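PDB 5E7T: minor structural protein 5 from Lactococcus phage Tuc2009, which is a structural component of the virion, probably of its baseplate, whose galactose-binding-like domain may attach to saccharides on the host cell surface. Local coordinates for residues E50-G60 / G171-N179; Y114-I125 / I141-E151. All coordinates share one frame; numbering follows the deposited sequence.

Contact 1 (E50-G60 / G171-N179)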
loop_
_atom_site.group_PDB
_atom_site.type_symbol
_atom_site.label_atom_id
_atom_site.label_comp_id
_atom_site.label_asym_id
_atom_site.label_seq_id
_atom_site.Cartn_x
_atom_site.Cartn_y
_atom_site.Cartn_z
ATOM N N GLU B 50 50.347 21.525 -4.558
ATOM C CA GLU B 50 51.451 20.991 -3.777
ATOM C C GLU B 50 51.661 22.080 -2.733
ATOM O O GLU B 50 51.571 23.282 -3.060
ATOM C CB GLU B 50 52.666 20.899 -4.720
ATOM C CG GLU B 50 53.881 20.143 -4.230
ATOM C CD GLU B 50 54.951 20.105 -5.304
ATOM O OE1 GLU B 50 55.346 21.188 -5.800
ATOM O OE2 GLU B 50 55.351 18.982 -5.689
ATOM N N ASN B 51 51.886 21.677 -1.470
ATOM C CA ASN B 51 51.968 22.595 -0.332
ATOM C C ASN B 51 50.719 23.478 -0.384
ATOM O O ASN B 51 49.654 22.992 -0.811
ATOM C CB ASN B 51 53.255 23.357 -0.299
ATOM C CG ASN B 51 54.461 22.487 -0.028
ATOM O OD1 ASN B 51 55.267 22.815 0.844
ATOM N ND2 ASN B 51 54.650 21.385 -0.777
ATOM N N GLY B 52 50.797 24.729 -0.018
ATOM C CA GLY B 52 49.546 25.472 -0.062
ATOM C C GLY B 52 49.261 26.214 -1.336
ATOM O O GLY B 52 48.407 27.097 -1.325
ATOM N N TYR B 53 49.961 25.884 -2.429
ATOM C CA TYR B 53 49.885 26.644 -3.683
ATOM C C TYR B 53 49.576 25.783 -4.915
ATOM O O TYR B 53 49.606 24.560 -4.850
ATOM C CB TYR B 53 51.236 27.408 -3.890
ATOM C CG TYR B 53 52.427 26.473 -4.033
ATOM C CD1 TYR B 53 52.644 25.759 -5.211
ATOM C CD2 TYR B 53 53.284 26.241 -2.967
ATOM C CE1 TYR B 53 53.657 24.808 -5.305
ATOM C CE2 TYR B 53 54.321 25.315 -3.063
ATOM C CZ TYR B 53 54.501 24.597 -4.232
ATOM O OH TYR B 53 55.529 23.692 -4.346
ATOM N N GLY B 54 49.369 26.448 -6.037
ATOM C CA GLY B 54 49.153 25.814 -7.324
ATOM C C GLY B 54 50.298 26.157 -8.257
ATOM O O GLY B 54 50.750 27.306 -8.278
ATOM N N GLU B 55 50.795 25.167 -9.010
ATOM C CA GLU B 55 51.884 25.352 -9.968
ATOM C C GLU B 55 51.328 25.165 -11.364
ATOM O O GLU B 55 50.512 24.269 -11.578
ATOM C CB GLU B 55 53.048 24.365 -9.700
ATOM C CG GLU B 55 54.380 24.798 -10.302
ATOM C CD GLU B 55 55.500 23.783 -10.215
ATOM O OE1 GLU B 55 56.493 24.058 -9.504
ATOM O OE2 GLU B 55 55.411 22.736 -10.895
ATOM N N VAL B 56 51.743 26.023 -12.303
ATOM C CA VAL B 56 51.295 25.989 -13.698
ATOM C C VAL B 56 52.379 26.600 -14.568
ATOM O O VAL B 56 53.041 27.555 -14.159
ATOM C CB VAL B 56 49.891 26.643 -13.914
ATOM C CG1 VAL B 56 49.939 28.165 -13.788
ATOM C CG2 VAL B 56 49.271 26.225 -15.244
ATOM N N THR B 57 52.552 26.035 -15.762
ATOM C CA THR B 57 53.562 26.412 -16.742
ATOM C C THR B 57 52.880 26.931 -17.997
ATOM O O THR B 57 52.085 26.229 -18.607
ATOM C CB THR B 57 54.451 25.192 -17.009
ATOM O OG1 THR B 57 54.920 24.645 -15.767
ATOM C CG2 THR B 57 55.585 25.486 -17.927
ATOM N N MET B 58 53.187 28.154 -18.370
ATOM C CA MET B 58 52.635 28.808 -19.541
ATOM C C MET B 58 53.698 28.787 -20.632
ATOM O O MET B 58 54.815 29.244 -20.386
ATOM C CB MET B 58 52.248 30.243 -19.199
ATOM C CG MET B 58 51.501 30.383 -17.895
ATOM S SD MET B 58 49.764 30.080 -18.126
ATOM C CE MET B 58 49.173 31.686 -18.142
ATOM N N LYS B 59 53.352 28.234 -21.831
ATOM C CA LYS B 59 54.235 28.024 -22.994
ATOM C C LYS B 59 53.511 28.395 -24.292
ATOM O O LYS B 59 52.398 27.935 -24.545
ATOM C CB LYS B 59 54.611 26.529 -23.042
ATOM C CG LYS B 59 55.884 26.157 -23.772
ATOM C CD LYS B 59 56.262 24.737 -23.357
ATOM C CE LYS B 59 57.423 24.155 -24.117
ATOM N NZ LYS B 59 57.057 23.772 -25.516
ATOM N N GLY B 60 54.162 29.180 -25.129
ATOM C CA GLY B 60 53.559 29.559 -26.394
ATOM C C GLY B 60 54.508 30.255 -27.337
ATOM O O GLY B 60 55.540 30.781 -26.903
ATOM N N GLY B 171 58.307 31.281 -25.738
ATOM C CA GLY B 171 58.514 31.747 -24.382
ATOM C C GLY B 171 57.739 30.861 -23.445
ATOM O O GLY B 171 56.655 30.377 -23.797
ATOM N N SER B 172 58.288 30.649 -22.247
ATOM C CA SER B 172 57.641 29.853 -21.192
ATOM C C SER B 172 58.106 30.264 -19.800
ATOM O O SER B 172 59.183 30.833 -19.645
ATOM C CB SER B 172 57.859 28.353 -21.402
ATOM O OG SER B 172 59.233 28.078 -21.615
ATOM N N PHE B 173 57.277 29.997 -18.798
ATOM C CA PHE B 173 57.607 30.226 -17.399
ATOM C C PHE B 173 56.808 29.274 -16.522
ATOM O O PHE B 173 55.831 28.691 -16.985
ATOM C CB PHE B 173 57.437 31.706 -16.957
ATOM C CG PHE B 173 56.058 32.300 -17.102
ATOM C CD1 PHE B 173 55.084 32.083 -16.132
ATOM C CD2 PHE B 173 55.729 33.074 -18.208
ATOM C CE1 PHE B 173 53.803 32.611 -16.282
ATOM C CE2 PHE B 173 54.443 33.589 -18.366
ATOM C CZ PHE B 173 53.492 33.354 -17.405
ATOM N N THR B 174 57.235 29.108 -15.271
ATOM C CA THR B 174 56.530 28.291 -14.295
ATOM C C THR B 174 56.268 29.207 -13.145
ATOM O O THR B 174 57.172 29.922 -12.716
ATOM C CB THR B 174 57.312 27.050 -13.948
ATOM O OG1 THR B 174 57.710 26.407 -15.170
ATOM C CG2 THR B 174 56.514 26.113 -13.110
ATOM N N ILE B 175 55.008 29.270 -12.724
ATOM C CA ILE B 175 54.518 30.166 -11.684
ATOM C C ILE B 175 53.789 29.399 -10.612
ATOM O O ILE B 175 53.070 28.442 -10.906
ATOM C CB ILE B 175 53.636 31.297 -12.300
ATOM C CG1 ILE B 175 53.305 32.409 -11.269
ATOM C CG2 ILE B 175 52.376 30.755 -12.998
ATOM C CD1 ILE B 175 52.459 33.585 -11.790
ATOM N N ARG B 176 53.977 29.822 -9.368
ATOM C CA ARG B 176 53.304 29.263 -8.216
ATOM C C ARG B 176 52.363 30.329 -7.708
ATOM O O ARG B 176 52.755 31.492 -7.630
ATOM C CB ARG B 176 54.307 28.838 -7.165
ATOM C CG ARG B 176 55.015 27.574 -7.588
ATOM C CD ARG B 176 56.063 27.184 -6.599
ATOM N NE ARG B 176 56.647 25.892 -6.931
ATOM C CZ ARG B 176 57.564 25.286 -6.187
ATOM N NH1 ARG B 176 57.987 25.845 -5.060
ATOM N NH2 ARG B 176 58.059 24.114 -6.558
ATOM N N VAL B 177 51.100 29.969 -7.472
ATOM C CA VAL B 177 50.099 30.917 -7.008
ATOM C C VAL B 177 49.613 30.446 -5.645
ATOM O O VAL B 177 49.121 29.329 -5.525
ATOM C CB VAL B 177 48.972 31.071 -8.044
ATOM C CG1 VAL B 177 47.800 31.850 -7.474
ATOM C CG2 VAL B 177 49.485 31.723 -9.325
ATOM N N ARG B 178 49.820 31.282 -4.611
ATOM C CA ARG B 178 49.482 31.032 -3.208
ATOM C C ARG B 178 48.499 32.102 -2.692
ATOM O O ARG B 178 48.635 33.280 -3.009
ATOM C CB ARG B 178 50.769 31.022 -2.367
ATOM C CG ARG B 178 50.564 30.908 -0.871
ATOM C CD ARG B 178 51.895 30.877 -0.162
ATOM N NE ARG B 178 52.338 32.199 0.273
ATOM C CZ ARG B 178 53.549 32.449 0.759
ATOM N NH1 ARG B 178 54.442 31.477 0.870
ATOM N NH2 ARG B 178 53.880 33.677 1.136
ATOM N N ASN B 179 47.518 31.661 -1.897
ATOM C CA ASN B 179 46.467 32.441 -1.256
ATOM C C ASN B 179 45.826 33.544 -2.148
ATOM O O ASN B 179 45.776 34.718 -1.736
ATOM C CB ASN B 179 46.961 33.021 0.050
ATOM C CG ASN B 179 47.580 32.068 1.040
ATOM O OD1 ASN B 179 48.504 32.457 1.764
ATOM N ND2 ASN B 179 47.068 30.836 1.144
HETATM O O HOH W 1 46.983 29.019 -2.515
HETATM O O HOH W 2 47.519 28.056 1.405
#

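Contact 2 (Y114-I125 / I141-E151)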
loop_
_atom_site.group_PDB
_atom_site.type_symbol
_atom_site.label_atom_id
_atom_site.label_comp_id
_atom_site.label_asym_id
_atom_site.label_seq_id
_atom_site.Cartn_x
_atom_site.Cartn_y
_atom_site.Cartn_z
ATOM N N TYR B 114 34.299 40.917 -19.554
ATOM C CA TYR B 114 33.230 40.695 -20.522
ATOM C C TYR B 114 33.884 40.015 -21.742
ATOM O O TYR B 114 35.108 40.101 -21.920
ATOM C CB TYR B 114 32.494 42.013 -20.893
ATOM C CG TYR B 114 31.596 42.566 -19.803
ATOM C CD1 TYR B 114 30.342 42.012 -19.554
ATOM C CD2 TYR B 114 31.996 43.642 -19.020
ATOM C CE1 TYR B 114 29.533 42.483 -18.517
ATOM C CE2 TYR B 114 31.186 44.135 -17.993
ATOM C CZ TYR B 114 29.958 43.544 -17.737
ATOM O OH TYR B 114 29.166 44.020 -16.712
ATOM N N THR B 115 33.106 39.281 -22.533
ATOM C CA THR B 115 33.694 38.583 -23.664
ATOM C C THR B 115 33.305 39.260 -24.975
ATOM O O THR B 115 33.405 40.492 -25.055
ATOM C CB THR B 115 33.413 37.085 -23.602
ATOM O OG1 THR B 115 31.996 36.845 -23.643
ATOM C CG2 THR B 115 34.057 36.434 -22.391
ATOM N N GLU B 116 32.889 38.460 -26.001
ATOM C CA GLU B 116 32.580 38.893 -27.362
ATOM C C GLU B 116 31.904 40.217 -27.429
ATOM O O GLU B 116 30.899 40.459 -26.747
ATOM C CB GLU B 116 31.804 37.851 -28.158
ATOM C CG GLU B 116 32.702 36.989 -29.018
ATOM C CD GLU B 116 33.535 35.961 -28.278
ATOM O OE1 GLU B 116 33.162 35.570 -27.144
ATOM O OE2 GLU B 116 34.558 35.525 -28.857
ATOM N N ASN B 117 32.502 41.071 -28.284
ATOM C CA ASN B 117 32.233 42.474 -28.580
ATOM C C ASN B 117 32.983 43.377 -27.587
ATOM O O ASN B 117 33.905 44.091 -27.995
ATOM C CB ASN B 117 30.724 42.808 -28.678
ATOM C CG ASN B 117 30.016 42.226 -29.902
ATOM O OD1 ASN B 117 30.555 42.187 -31.024
ATOM N ND2 ASN B 117 28.765 41.791 -29.717
ATOM N N SER B 118 32.665 43.257 -26.287
ATOM C CA SER B 118 33.198 44.098 -25.223
ATOM C C SER B 118 34.640 43.889 -24.873
ATOM O O SER B 118 35.423 44.803 -25.119
ATOM C CB SER B 118 32.353 43.986 -23.964
ATOM O OG SER B 118 32.653 45.043 -23.073
ATOM N N TRP B 119 34.984 42.764 -24.202
ATOM C CA TRP B 119 36.331 42.447 -23.707
ATOM C C TRP B 119 36.767 43.353 -22.545
ATOM O O TRP B 119 37.862 43.148 -22.004
ATOM C CB TRP B 119 37.396 42.402 -24.815
ATOM C CG TRP B 119 37.081 41.381 -25.860
ATOM C CD1 TRP B 119 36.607 41.618 -27.118
ATOM C CD2 TRP B 119 37.022 39.957 -25.672
ATOM N NE1 TRP B 119 36.325 40.428 -27.752
ATOM C CE2 TRP B 119 36.567 39.393 -26.886
ATOM C CE3 TRP B 119 37.320 39.099 -24.595
ATOM C CZ2 TRP B 119 36.432 38.012 -27.064
ATOM C CZ3 TRP B 119 37.182 37.730 -24.772
ATOM C CH2 TRP B 119 36.759 37.199 -26.000
ATOM N N LYS B 120 35.890 44.297 -22.108
ATOM C CA LYS B 120 36.158 45.231 -21.008
ATOM C C LYS B 120 36.364 44.475 -19.690
ATOM O O LYS B 120 35.632 43.525 -19.429
ATOM C CB LYS B 120 35.070 46.335 -20.936
ATOM C CG LYS B 120 35.163 47.318 -19.754
ATOM C CD LYS B 120 36.484 48.133 -19.665
ATOM C CE LYS B 120 36.550 49.090 -18.478
ATOM N NZ LYS B 120 36.758 48.408 -17.163
ATOM N N GLU B 121 37.423 44.828 -18.921
ATOM C CA GLU B 121 37.759 44.189 -17.642
ATOM C C GLU B 121 36.773 44.569 -16.570
ATOM O O GLU B 121 36.330 45.709 -16.537
ATOM C CB GLU B 121 39.209 44.483 -17.204
ATOM C CG GLU B 121 39.483 45.845 -16.573
ATOM C CD GLU B 121 40.555 46.678 -17.258
ATOM O OE1 GLU B 121 41.412 47.228 -16.528
ATOM O OE2 GLU B 121 40.519 46.817 -18.507
ATOM N N ILE B 122 36.425 43.611 -15.709
ATOM C CA ILE B 122 35.515 43.803 -14.599
ATOM C C ILE B 122 36.379 43.913 -13.350
ATOM O O ILE B 122 36.319 44.907 -12.640
ATOM C CB ILE B 122 34.463 42.640 -14.523
ATOM C CG1 ILE B 122 33.496 42.690 -15.726
ATOM C CG2 ILE B 122 33.685 42.626 -13.181
ATOM C CD1 ILE B 122 32.807 41.344 -16.100
ATOM N N CYS B 123 37.192 42.900 -13.094
ATOM C CA CYS B 123 38.046 42.836 -11.913
ATOM C C CYS B 123 39.284 42.075 -12.303
ATOM O O CYS B 123 39.208 40.915 -12.717
ATOM C CB CYS B 123 37.310 42.161 -10.765
ATOM S SG CYS B 123 38.135 42.348 -9.180
ATOM N N THR B 124 40.421 42.756 -12.243
ATOM C CA THR B 124 41.702 42.234 -12.706
ATOM C C THR B 124 42.918 42.560 -11.801
ATOM O O THR B 124 42.836 43.434 -10.926
ATOM C CB THR B 124 41.902 42.768 -14.116
ATOM O OG1 THR B 124 43.107 42.236 -14.673
ATOM C CG2 THR B 124 41.897 44.291 -14.167
ATOM N N ILE B 125 44.053 41.871 -12.064
ATOM C CA ILE B 125 45.332 42.055 -11.394
ATOM C C ILE B 125 46.467 41.669 -12.329
ATOM O O ILE B 125 46.544 40.527 -12.776
ATOM C CB ILE B 125 45.414 41.378 -9.998
ATOM C CG1 ILE B 125 46.700 41.801 -9.254
ATOM C CG2 ILE B 125 45.222 39.831 -10.057
ATOM C CD1 ILE B 125 46.683 41.485 -7.864
ATOM N N ILE B 141 51.087 40.707 -4.627
ATOM C CA ILE B 141 50.602 41.694 -5.599
ATOM C C ILE B 141 49.158 42.039 -5.272
ATOM O O ILE B 141 48.354 41.135 -5.085
ATOM C CB ILE B 141 50.800 41.182 -7.053
ATOM C CG1 ILE B 141 52.252 40.720 -7.285
ATOM C CG2 ILE B 141 50.426 42.261 -8.064
ATOM C CD1 ILE B 141 52.421 39.769 -8.328
ATOM N N THR B 142 48.834 43.336 -5.155
ATOM C CA THR B 142 47.482 43.826 -4.832
ATOM C C THR B 142 46.996 44.846 -5.864
ATOM O O THR B 142 47.810 45.563 -6.456
ATOM C CB THR B 142 47.399 44.368 -3.384
ATOM O OG1 THR B 142 47.922 45.695 -3.305
ATOM C CG2 THR B 142 48.089 43.476 -2.364
ATOM N N GLN B 143 45.672 44.912 -6.086
ATOM C CA GLN B 143 45.042 45.841 -7.037
ATOM C C GLN B 143 43.550 45.997 -6.738
ATOM O O GLN B 143 42.839 44.997 -6.610
ATOM C CB GLN B 143 45.243 45.345 -8.476
ATOM C CG GLN B 143 44.579 46.167 -9.574
ATOM C CD GLN B 143 45.269 47.461 -9.863
ATOM O OE1 GLN B 143 46.387 47.499 -10.399
ATOM N NE2 GLN B 143 44.567 48.550 -9.603
ATOM N N THR B 144 43.080 47.260 -6.626
ATOM C CA THR B 144 41.665 47.550 -6.426
ATOM C C THR B 144 41.103 47.850 -7.797
ATOM O O THR B 144 41.744 48.556 -8.578
ATOM C CB THR B 144 41.439 48.673 -5.419
ATOM O OG1 THR B 144 42.096 48.364 -4.180
ATOM C CG2 THR B 144 39.970 48.908 -5.157
ATOM N N SER B 145 39.936 47.277 -8.107
ATOM C CA SER B 145 39.255 47.437 -9.379
ATOM C C SER B 145 37.860 48.042 -9.196
ATOM O O SER B 145 37.173 47.689 -8.243
ATOM C CB SER B 145 39.144 46.085 -10.069
ATOM O OG SER B 145 40.426 45.593 -10.418
ATOM N N THR B 146 37.443 48.952 -10.101
ATOM C CA THR B 146 36.099 49.534 -10.087
ATOM C C THR B 146 35.219 48.816 -11.141
ATOM O O THR B 146 35.568 48.742 -12.337
ATOM C CB THR B 146 36.141 51.041 -10.292
ATOM O OG1 THR B 146 37.003 51.610 -9.318
ATOM C CG2 THR B 146 34.785 51.672 -10.167
ATOM N N ILE B 147 34.093 48.265 -10.672
ATOM C CA ILE B 147 33.146 47.532 -11.504
ATOM C C ILE B 147 32.636 48.417 -12.636
ATOM O O ILE B 147 32.111 49.505 -12.370
ATOM C CB ILE B 147 32.017 46.875 -10.660
ATOM C CG1 ILE B 147 32.581 45.938 -9.580
ATOM C CG2 ILE B 147 31.001 46.162 -11.542
ATOM C CD1 ILE B 147 33.467 44.787 -10.092
ATOM N N PRO B 148 32.850 48.001 -13.906
ATOM C CA PRO B 148 32.385 48.824 -15.032
ATOM C C PRO B 148 30.856 48.740 -15.207
ATOM O O PRO B 148 30.205 47.798 -14.696
ATOM C CB PRO B 148 33.136 48.227 -16.220
ATOM C CG PRO B 148 33.287 46.796 -15.859
ATOM C CD PRO B 148 33.477 46.747 -14.379
ATOM N N PRO B 149 30.249 49.703 -15.940
ATOM C CA PRO B 149 28.800 49.647 -16.130
ATOM C C PRO B 149 28.378 48.424 -16.929
ATOM O O PRO B 149 29.141 47.943 -17.786
ATOM C CB PRO B 149 28.481 50.964 -16.836
ATOM C CG PRO B 149 29.715 51.339 -17.492
ATOM C CD PRO B 149 30.821 50.879 -16.619
ATOM N N TYR B 150 27.150 47.923 -16.635
ATOM C CA TYR B 150 26.594 46.750 -17.287
ATOM C C TYR B 150 26.581 46.929 -18.787
ATOM O O TYR B 150 26.355 48.040 -19.268
ATOM C CB TYR B 150 25.173 46.454 -16.784
ATOM C CG TYR B 150 25.032 46.086 -15.319
ATOM C CD1 TYR B 150 25.727 45.008 -14.778
ATOM C CD2 TYR B 150 24.101 46.728 -14.508
ATOM C CE1 TYR B 150 25.566 44.636 -13.439
ATOM C CE2 TYR B 150 23.927 46.365 -13.170
ATOM C CZ TYR B 150 24.656 45.312 -12.637
ATOM O OH TYR B 150 24.489 44.965 -11.313
ATOM N N GLU B 151 26.862 45.833 -19.511
ATOM C CA GLU B 151 26.850 45.711 -20.977
ATOM C C GLU B 151 25.478 45.183 -21.415
ATOM O O GLU B 151 24.618 44.951 -20.555
ATOM C CB GLU B 151 27.904 44.676 -21.394
ATOM C CG GLU B 151 29.328 45.156 -21.272
ATOM C CD GLU B 151 29.768 46.085 -22.381
ATOM O OE1 GLU B 151 29.144 46.079 -23.468
ATOM O OE2 GLU B 151 30.765 46.807 -22.168
HETATM O O HOH W 3 41.421 43.931 -8.629
#

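Contact 1 (E50-G60 / G171-N179)
Two first torsions bring Tyr-53 and Arg-176 together. Tyr-53 holds its CG between the backbone N and the carbonyl carbon (chi1 63°), which turns the ring back over the Glu-50 to Tyr-53 turn, where Glu-50 O covers one face. Arg-176 turns CG beside its own N (chi1 -74°) and runs straight out to NE, reaching across to the opposite face. Its methylenes pass over that face, with CD 3.9 Å from the centroid in a CH-pi contact, and the guanidinium ends nearly parallel to the ring, 18° from it. Tyr-53 OH therefore sits above the guanidinium face, where no N-H can aim at it, and donates to Glu-50 OE1, 2.9 Å away. Glu-55 reaches the same arginine from the edge: its OE1 lies in the guanidinium plane, 3.2 Å from Arg-176 NE, and forms a salt bridge. A long aliphatic stem and planar cation suit arginine to both tasks. On the apolar face of the sheet, Val-56 CG1 lies beside Ile-175 CG2 at 3.6 Å. Met-58 CB lies over the face of Phe-173, and the flexible methionine chain, bent at chi2 and chi3, keeps CG 3.6 Å from Phe-173 CE1. Val-163 of strand 157-166, in the other sheet, touches both, and Leu-161 touches Met-58. Backbone bonds join the strands from Gly-54 with Val-177 to Gly-60 with Gly-171. Beyond the Gly-54 end, waters link Gly-52 O to Asn-179 N and, by a weak bond, to Asn-179 ND2. Strands 53-60 and 171-178 thus pair antiparallel with one polar and one inward-facing apolar side, as expected of the beta-sandwich of galactose-binding-like domains.

Contact 2 (Y114-I125 / I141-E151)
Glu-151 lays its CG squarely over the centre of the Tyr-114 ring, 3.6 Å from the centroid and only 5° off the normal. CG beside the backbone N (chi1 -73°) and a bend at chi2 (-77°) let the stem rest on the ring while the carboxylate swings to Ser-118, whose OG donates to OE2 at 2.7 Å from above the carboxylate plane. Ile-122 CD1 fills the opposite face of the ring, and Pro-148 CG comes to its edge at 4.0 Å from Tyr-114 CE2. This is the tight part: a broad aromatic ring held between aliphatic groups, with a compact proline that also packs its CD on Ile-122 CA. Ile-122 extends the apolar patch through CG2, 3.8 Å from Ile-147 CD1.

The chain bends here. Ile-122 and Cys-123 together face Gln-112 in a classic beta bulge, and strand 121-126, outermost within this chain in the four-stranded sheet of the beta-sandwich, is set against 139-146, outermost within this chain in the five-stranded one. No backbone hydrogen bonds join these two edges. Thr-124 N gives a weak hydrogen bond to Ser-145 OG (3.4 Å), and beside it a water donates to Thr-124 O and Gln-143 O and accepts from Ser-145 OG, 2.6 Å away; serine suits the place because its hydroxyl can do both. Ile-125 packs CD1 against Ile-141 CG2 at 3.8 Å. Ile-141 and Thr-142 also pair with an antiparallel strand in the chain of another protein.

The solvent side is looser. Lys-120 bends past Pro-148 CB and turns its ammonium back to Glu-121 O, 2.8 Å from NZ. Tyr-150 meets Tyr-114 OH through CA and a ring edge, its own hydroxyl bonding weakly to a basic side chain in another protein chain.

Contact 1 and contact 2 belong to the same galactose-binding-like domain and share the five-stranded sheet: strands 53-60 and 171-184 lie toward one side of it, and strand 139-146, from contact 2, is its outermost strand within this chain on the other, with strand 85-98 in between. Their centres are 23 Å apart and their nearest atoms about 7 Å, so the two do not touch. Along the chain, contact 2 is nested within the loop that contact 1 closes. Contact 1 joins neighbours within one sheet, whereas contact 2 joins the edges of two sheets. Contact 2 also reaches other protein chains of the assembly, while none touches the segments of contact 1.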